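Local coordinates for tailspike protein (Siphovirus 9NA, PDB 3RIQ) that probably binds the lipopolysaccharide of Salmonella as the phage's receptor and cleaves its O-antigen as an endorhamnosidase, at residues Y263-Q274 against T308-D319. Sequence-based numbering, arbitrary orientation.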
ATOM      1  N   TYR A 263      19.260  15.031   1.233  1.00 11.08           N
ATOM      2  CA  TYR A 263      18.465  15.238   0.029  1.00 11.36           C
ATOM      3  C   TYR A 263      18.204  13.963  -0.712  1.00 11.08           C
ATOM      4  O   TYR A 263      19.039  13.041  -0.707  1.00 11.70           O
ATOM      5  CB  TYR A 263      19.203  16.187  -0.966  1.00 11.33           C
ATOM      6  CG  TYR A 263      19.273  17.621  -0.488  1.00 11.84           C
ATOM      7  CD1 TYR A 263      18.314  18.561  -0.888  1.00 12.32           C
ATOM      8  CD2 TYR A 263      20.290  18.046   0.374  1.00 12.47           C
ATOM      9  CE1 TYR A 263      18.346  19.873  -0.425  1.00 12.98           C
ATOM     10  CE2 TYR A 263      20.345  19.358   0.827  1.00 13.82           C
ATOM     11  CZ  TYR A 263      19.356  20.271   0.422  1.00 13.01           C
ATOM     12  OH  TYR A 263      19.388  21.550   0.867  1.00 15.33           O
ATOM     13  N   ARG A 264      17.031  13.890  -1.342  1.00 11.06           N
ATOM     14  CA  ARG A 264      16.792  12.864  -2.359  1.00 10.58           C
ATOM     15  C   ARG A 264      16.992  11.405  -1.912  1.00 11.01           C
ATOM     16  O   ARG A 264      17.639  10.593  -2.600  1.00 11.79           O
ATOM     17  CB  ARG A 264      17.605  13.194  -3.638  1.00 11.08           C
ATOM     18  CG  ARG A 264      17.061  14.478  -4.287  1.00 11.75           C
ATOM     19  CD  ARG A 264      17.789  14.857  -5.572  1.00 12.00           C
ATOM     20  NE  ARG A 264      19.202  15.187  -5.396  1.00 12.62           N
ATOM     21  CZ  ARG A 264      19.922  15.891  -6.276  1.00 14.16           C
ATOM     22  NH1 ARG A 264      19.371  16.307  -7.415  1.00 13.59           N
ATOM     23  NH2 ARG A 264      21.195  16.162  -6.027  1.00 14.55           N
ATOM     24  N   LEU A 265      16.481  11.089  -0.720  1.00 10.46           N
ATOM     25  CA  LEU A 265      16.539   9.713  -0.209  1.00 11.06           C
ATOM     26  C   LEU A 265      15.169   9.055  -0.376  1.00 10.72           C
ATOM     27  O   LEU A 265      14.148   9.745  -0.625  1.00 12.32           O
ATOM     28  CB  LEU A 265      16.941   9.718   1.279  1.00 11.66           C
ATOM     29  CG  LEU A 265      18.333  10.336   1.529  1.00 12.08           C
ATOM     30  CD1 LEU A 265      18.587  10.487   3.042  1.00 12.58           C
ATOM     31  CD2 LEU A 265      19.457   9.480   0.905  1.00 13.26           C
ATOM     32  N   VAL A 266      15.147   7.726  -0.228  1.00 11.08           N
ATOM     33  CA  VAL A 266      13.899   6.955  -0.240  1.00 10.96           C
ATOM     34  C   VAL A 266      13.714   6.261   1.100  1.00 10.37           C
ATOM     35  O   VAL A 266      14.641   5.585   1.588  1.00 11.33           O
ATOM     36  CB  VAL A 266      13.927   5.870  -1.354  1.00 11.17           C
ATOM     37  CG1 VAL A 266      12.627   5.016  -1.291  1.00 14.46           C
ATOM     38  CG2 VAL A 266      14.084   6.505  -2.737  1.00 14.03           C
ATOM     39  N   PHE A 267      12.536   6.457   1.703  1.00 10.83           N
ATOM     40  CA  PHE A 267      12.150   5.767   2.924  1.00 10.65           C
ATOM     41  C   PHE A 267      10.899   4.981   2.571  1.00 10.74           C
ATOM     42  O   PHE A 267       9.832   5.588   2.338  1.00 12.61           O
ATOM     43  CB  PHE A 267      11.869   6.778   4.050  1.00 10.75           C
ATOM     44  CG  PHE A 267      13.054   7.671   4.356  1.00 11.60           C
ATOM     45  CD1 PHE A 267      14.053   7.234   5.225  1.00 12.93           C
ATOM     46  CD2 PHE A 267      13.221   8.928   3.711  1.00 13.36           C
ATOM     47  CE1 PHE A 267      15.157   8.051   5.501  1.00 14.44           C
ATOM     48  CE2 PHE A 267      14.352   9.741   3.975  1.00 14.96           C
ATOM     49  CZ  PHE A 267      15.310   9.297   4.872  1.00 14.75           C
ATOM     50  N   ASP A 268      11.039   3.650   2.520  1.00 10.18           N
ATOM     51  CA  ASP A 268       9.970   2.772   2.023  1.00 11.56           C
ATOM     52  C   ASP A 268       9.736   1.616   2.998  1.00 11.59           C
ATOM     53  O   ASP A 268      10.623   0.778   3.170  1.00 12.70           O
ATOM     54  CB  ASP A 268      10.358   2.240   0.622  1.00 12.09           C
ATOM     55  CG  ASP A 268       9.403   1.162   0.090  1.00 12.30           C
ATOM     56  OD1 ASP A 268       8.237   1.067   0.533  1.00 13.88           O
ATOM     57  OD2 ASP A 268       9.829   0.415  -0.831  1.00 15.41           O
ATOM     58  N   ASN A 269       8.551   1.562   3.604  1.00 11.48           N
ATOM     59  CA  ASN A 269       8.173   0.459   4.483  1.00 11.14           C
ATOM     60  C   ASN A 269       8.979   0.446   5.764  1.00 11.37           C
ATOM     61  O   ASN A 269       9.820  -0.447   6.008  1.00 12.88           O
ATOM     62  CB  ASN A 269       8.230  -0.899   3.780  1.00 12.32           C
ATOM     63  CG  ASN A 269       7.497  -1.977   4.571  1.00 13.83           C
ATOM     64  OD1 ASN A 269       6.769  -1.639   5.499  1.00 17.24           O
ATOM     65  ND2 ASN A 269       7.740  -3.250   4.272  1.00 13.79           N
ATOM     66  N   ILE A 270       8.710   1.437   6.589  1.00 11.20           N
ATOM     67  CA  ILE A 270       9.311   1.534   7.897  1.00 12.07           C
ATOM     68  C   ILE A 270       8.172   1.395   8.890  1.00 10.96           C
ATOM     69  O   ILE A 270       7.152   2.067   8.755  1.00 11.74           O
ATOM     70  CB  ILE A 270      10.044   2.861   8.087  1.00 12.64           C
ATOM     71  CG1 ILE A 270      11.176   2.989   7.044  1.00 16.42           C
ATOM     72  CG2 ILE A 270      10.573   2.986   9.573  1.00 13.36           C
ATOM     73  CD1 ILE A 270      11.831   4.331   6.974  1.00 18.82           C
ATOM     74  N   THR A 271       8.354   0.508   9.867  1.00 10.97           N
ATOM     75  CA  THR A 271       7.413   0.291  10.973  1.00 10.09           C
ATOM     76  C   THR A 271       8.100   0.798  12.227  1.00 11.63           C
ATOM     77  O   THR A 271       9.125   0.213  12.631  1.00 11.92           O
ATOM     78  CB  THR A 271       7.138  -1.236  11.157  1.00 11.69           C
ATOM     79  OG1 THR A 271       6.557  -1.748   9.953  1.00 11.37           O
ATOM     80  CG2 THR A 271       6.240  -1.501  12.360  1.00 13.92           C
ATOM     81  N   THR A 272       7.550   1.838  12.855  1.00 10.56           N
ATOM     82  CA  THR A 272       8.175   2.395  14.074  1.00 10.76           C
ATOM     83  C   THR A 272       7.255   2.177  15.240  1.00 10.91           C
ATOM     84  O   THR A 272       6.087   2.586  15.202  1.00 11.32           O
ATOM     85  CB  THR A 272       8.465   3.885  13.945  1.00 11.14           C
ATOM     86  OG1 THR A 272       9.300   4.107  12.811  1.00 12.10           O
ATOM     87  CG2 THR A 272       9.177   4.393  15.218  1.00 11.21           C
ATOM     88  N   ILE A 273       7.762   1.484  16.244  1.00 11.06           N
ATOM     89  CA  ILE A 273       6.968   1.159  17.434  1.00 11.80           C
ATOM     90  C   ILE A 273       7.533   1.855  18.672  1.00 12.21           C
ATOM     91  O   ILE A 273       8.655   1.568  19.068  1.00 12.47           O
ATOM     92  CB  ILE A 273       6.991  -0.376  17.672  1.00 11.90           C
ATOM     93  CG1 ILE A 273       6.334  -1.122  16.472  1.00 12.39           C
ATOM     94  CG2 ILE A 273       6.307  -0.725  19.029  1.00 12.63           C
ATOM     95  CD1 ILE A 273       6.567  -2.682  16.433  1.00 13.10           C
ATOM     96  N   GLN A 274       6.757   2.759  19.282  1.00 11.55           N
ATOM     97  CA  GLN A 274       7.095   3.371  20.583  1.00 11.75           C
ATOM     98  C   GLN A 274       8.475   4.023  20.639  1.00 12.45           C
ATOM     99  O   GLN A 274       9.194   3.872  21.630  1.00 12.94           O
ATOM    100  CB  GLN A 274       6.917   2.372  21.723  1.00 12.44           C
ATOM    101  CG  GLN A 274       5.447   1.974  21.898  1.00 12.08           C
ATOM    102  CD  GLN A 274       5.269   0.962  23.020  1.00 12.22           C
ATOM    103  OE1 GLN A 274       6.021  -0.038  23.126  1.00 13.04           O
ATOM    104  NE2 GLN A 274       4.286   1.207  23.871  1.00 14.40           N
ATOM    105  N   THR A 308      14.207  19.249  -0.660  1.00 13.22           N
ATOM    106  CA  THR A 308      14.768  17.953  -0.283  1.00 12.73           C
ATOM    107  C   THR A 308      14.372  16.826  -1.233  1.00 12.74           C
ATOM    108  O   THR A 308      15.163  15.897  -1.416  1.00 13.53           O
ATOM    109  CB  THR A 308      14.441  17.610   1.174  1.00 12.46           C
ATOM    110  OG1 THR A 308      13.038  17.837   1.421  1.00 13.65           O
ATOM    111  CG2 THR A 308      15.253  18.517   2.112  1.00 15.11           C
ATOM    112  N   GLN A 309      13.153  16.861  -1.807  1.00 12.14           N
ATOM    113  CA  GLN A 309      12.740  15.849  -2.823  1.00 11.96           C
ATOM    114  C   GLN A 309      12.908  14.415  -2.320  1.00 12.38           C
ATOM    115  O   GLN A 309      13.343  13.548  -3.062  1.00 12.50           O
ATOM    116  CB  GLN A 309      13.551  16.014  -4.122  1.00 12.98           C
ATOM    117  CG  GLN A 309      13.254  17.302  -4.928  1.00 14.72           C
ATOM    118  CD  GLN A 309      13.697  17.140  -6.393  1.00 15.57           C
ATOM    119  OE1 GLN A 309      13.064  16.400  -7.174  1.00 17.70           O
ATOM    120  NE2 GLN A 309      14.789  17.782  -6.760  1.00 16.67           N
ATOM    121  N   HIS A 310      12.579  14.156  -1.057  1.00 11.47           N
ATOM    122  CA  HIS A 310      12.555  12.783  -0.580  1.00 11.43           C
ATOM    123  C   HIS A 310      11.300  12.080  -1.097  1.00 11.59           C
ATOM    124  O   HIS A 310      10.287  12.716  -1.444  1.00 12.37           O
ATOM    125  CB  HIS A 310      12.578  12.737   0.948  1.00 11.18           C
ATOM    126  CG  HIS A 310      13.809  13.339   1.561  1.00 11.68           C
ATOM    127  ND1 HIS A 310      15.083  12.888   1.280  1.00 11.42           N
ATOM    128  CD2 HIS A 310      13.942  14.292   2.517  1.00 11.59           C
ATOM    129  CE1 HIS A 310      15.954  13.568   2.014  1.00 11.55           C
ATOM    130  NE2 HIS A 310      15.287  14.434   2.768  1.00 11.17           N
ATOM    131  N   ILE A 311      11.375  10.755  -1.135  1.00 10.95           N
ATOM    132  CA  ILE A 311      10.222   9.885  -1.319  1.00 11.66           C
ATOM    133  C   ILE A 311      10.000   9.112  -0.039  1.00 10.62           C
ATOM    134  O   ILE A 311      10.918   8.417   0.450  1.00 11.74           O
ATOM    135  CB  ILE A 311      10.438   8.914  -2.513  1.00 11.26           C
ATOM    136  CG1 ILE A 311      10.683   9.703  -3.817  1.00 12.30           C
ATOM    137  CG2 ILE A 311       9.282   7.901  -2.616  1.00 12.31           C
ATOM    138  CD1 ILE A 311      11.047   8.815  -5.063  1.00 14.32           C
ATOM    139  N   ILE A 312       8.800   9.257   0.518  1.00 10.34           N
ATOM    140  CA  ILE A 312       8.452   8.607   1.774  1.00 10.88           C
ATOM    141  C   ILE A 312       7.194   7.794   1.516  1.00 10.71           C
ATOM    142  O   ILE A 312       6.157   8.367   1.175  1.00 12.24           O
ATOM    143  CB  ILE A 312       8.163   9.673   2.862  1.00 10.99           C
ATOM    144  CG1 ILE A 312       9.425  10.519   3.141  1.00 11.88           C
ATOM    145  CG2 ILE A 312       7.641   8.976   4.179  1.00 12.72           C
ATOM    146  CD1 ILE A 312       9.130  11.790   4.016  1.00 13.03           C
ATOM    147  N   ARG A 313       7.249   6.478   1.680  1.00 10.57           N
ATOM    148  CA  ARG A 313       6.055   5.676   1.387  1.00 11.25           C
ATOM    149  C   ARG A 313       5.946   4.404   2.219  1.00 11.59           C
ATOM    150  O   ARG A 313       6.967   3.859   2.705  1.00 12.15           O
ATOM    151  CB  ARG A 313       5.940   5.361  -0.097  1.00 14.02           C
ATOM    152  CG  ARG A 313       7.148   4.855  -0.740  1.00 15.60           C
ATOM    153  CD  ARG A 313       7.054   4.884  -2.321  1.00 13.11           C
ATOM    154  NE  ARG A 313       6.065   3.931  -2.843  1.00 12.05           N
ATOM    155  CZ  ARG A 313       6.327   2.683  -3.209  1.00 12.48           C
ATOM    156  NH1 ARG A 313       7.573   2.222  -3.111  1.00 13.88           N
ATOM    157  NH2 ARG A 313       5.334   1.881  -3.621  1.00 14.02           N
ATOM    158  N   ASN A 314       4.703   3.995   2.462  1.00 10.67           N
ATOM    159  CA  ASN A 314       4.402   2.712   3.144  1.00 11.88           C
ATOM    160  C   ASN A 314       4.885   2.692   4.595  1.00 11.63           C
ATOM    161  O   ASN A 314       5.439   1.682   5.071  1.00 12.85           O
ATOM    162  CB  ASN A 314       4.981   1.550   2.317  1.00 12.16           C
ATOM    163  CG  ASN A 314       4.493   1.578   0.863  1.00 12.08           C
ATOM    164  OD1 ASN A 314       3.310   1.738   0.612  1.00 14.25           O
ATOM    165  ND2 ASN A 314       5.406   1.481  -0.080  1.00 13.44           N
ATOM    166  N   ILE A 315       4.671   3.799   5.300  1.00 11.30           N
ATOM    167  CA  ILE A 315       5.177   3.960   6.672  1.00 10.51           C
ATOM    168  C   ILE A 315       4.037   3.600   7.621  1.00 10.72           C
ATOM    169  O   ILE A 315       2.866   3.939   7.356  1.00 11.44           O
ATOM    170  CB  ILE A 315       5.550   5.428   6.926  1.00 11.25           C
ATOM    171  CG1 ILE A 315       6.527   5.933   5.863  1.00 12.55           C
ATOM    172  CG2 ILE A 315       6.077   5.625   8.359  1.00 13.14           C
ATOM    173  CD1 ILE A 315       7.896   5.220   5.790  1.00 14.00           C
ATOM    174  N   ILE A 316       4.344   2.937   8.735  1.00 10.74           N
ATOM    175  CA  ILE A 316       3.329   2.733   9.789  1.00 11.00           C
ATOM    176  C   ILE A 316       4.005   2.959  11.135  1.00 10.88           C
ATOM    177  O   ILE A 316       5.105   2.425  11.368  1.00 10.99           O
ATOM    178  CB  ILE A 316       2.653   1.333   9.704  1.00 10.86           C
ATOM    179  CG1 ILE A 316       1.558   1.215  10.792  1.00 11.68           C
ATOM    180  CG2 ILE A 316       3.683   0.182   9.772  1.00 12.55           C
ATOM    181  CD1 ILE A 316       0.670  -0.027  10.652  1.00 14.61           C
ATOM    182  N   THR A 317       3.390   3.748  12.015  1.00 10.88           N
ATOM    183  CA  THR A 317       3.980   3.995  13.343  1.00 11.28           C
ATOM    184  C   THR A 317       2.936   3.825  14.404  1.00 11.57           C
ATOM    185  O   THR A 317       1.758   4.072  14.152  1.00 11.73           O
ATOM    186  CB  THR A 317       4.679   5.390  13.455  1.00 12.47           C
ATOM    187  OG1 THR A 317       3.705   6.410  13.720  1.00 12.78           O
ATOM    188  CG2 THR A 317       5.464   5.717  12.157  1.00 12.07           C
ATOM    189  N   ARG A 318       3.348   3.370  15.586  1.00 11.65           N
ATOM    190  CA  ARG A 318       2.367   3.089  16.655  1.00 11.65           C
ATOM    191  C   ARG A 318       2.870   3.550  18.005  1.00 12.10           C
ATOM    192  O   ARG A 318       3.965   3.138  18.445  1.00 12.23           O
ATOM    193  CB  ARG A 318       2.035   1.582  16.708  1.00 12.83           C
ATOM    194  CG  ARG A 318       0.872   1.255  17.659  1.00 13.37           C
ATOM    195  CD  ARG A 318       0.744  -0.270  18.010  1.00 15.63           C
ATOM    196  NE  ARG A 318       1.780  -0.708  18.978  1.00 14.80           N
ATOM    197  CZ  ARG A 318       1.692  -0.542  20.297  1.00 15.53           C
ATOM    198  NH1 ARG A 318       0.635   0.080  20.804  1.00 19.11           N
ATOM    199  NH2 ARG A 318       2.679  -0.963  21.110  1.00 15.38           N
ATOM    200  N   ASP A 319       2.046   4.365  18.671  1.00 11.78           N
ATOM    201  CA  ASP A 319       2.270   4.791  20.071  1.00 11.95           C
ATOM    202  C   ASP A 319       3.650   5.482  20.263  1.00 12.78           C
ATOM    203  O   ASP A 319       4.326   5.285  21.291  1.00 13.03           O
ATOM    204  CB  ASP A 319       2.084   3.567  21.015  1.00 12.66           C
ATOM    205  CG  ASP A 319       1.822   3.943  22.471  1.00 14.00           C
ATOM    206  OD1 ASP A 319       1.373   5.086  22.773  1.00 14.16           O
ATOM    207  OD2 ASP A 319       2.066   3.055  23.338  1.00 14.62           O
TER
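Asn314 ND2 donates an almost straight hydrogen bond to Asp268 OD1 (2.9 Å, 177°). The donor lies on the syn side of the carboxylate but well out of its plane. Asp268 OD2 and Arg313 NH1 form only a long salt bridge, 3.7 Å. Both groups are also hydrogen-bonded across the trimer: Asn269 ND2 of the third subunit to Asp268 OD2, and Arg313 NH1 to OD1 of that same Asn269. At the far end Gln274 NE2 donates a hydrogen bond to Asp319 OD2 (2.9 Å), and Lys366 and His343 hold the other carboxylate oxygen.

His310 ND1 accepts the backbone N-H of Leu265 (3.0 Å), with the donor in the ring plane. With CG anti to the carbonyl carbon (chi1 -62°), the His310 ring lies alongside the Leu265 side chain, pointing the same way. Phe267 points its edge at one face of this ring, a T-shaped pair with planes at 74°. Phe267 CD2 also meets Ile312 CG1, and Val282 of strand 281-282 touches Phe267, His310 and Ile312. Farther along, Ile315 CD1 packs on Ile270 CB at 3.9 Å.

Backbone hydrogen bonds join 266-268 to 311-313 and 270-273 to 315-318 as parallel pairs. Each strand turns a corner, at Asn269 and at Asn314. Such in-register stacking of successive coils is characteristic of the right-handed parallel beta-helix of P22-like tailspikes.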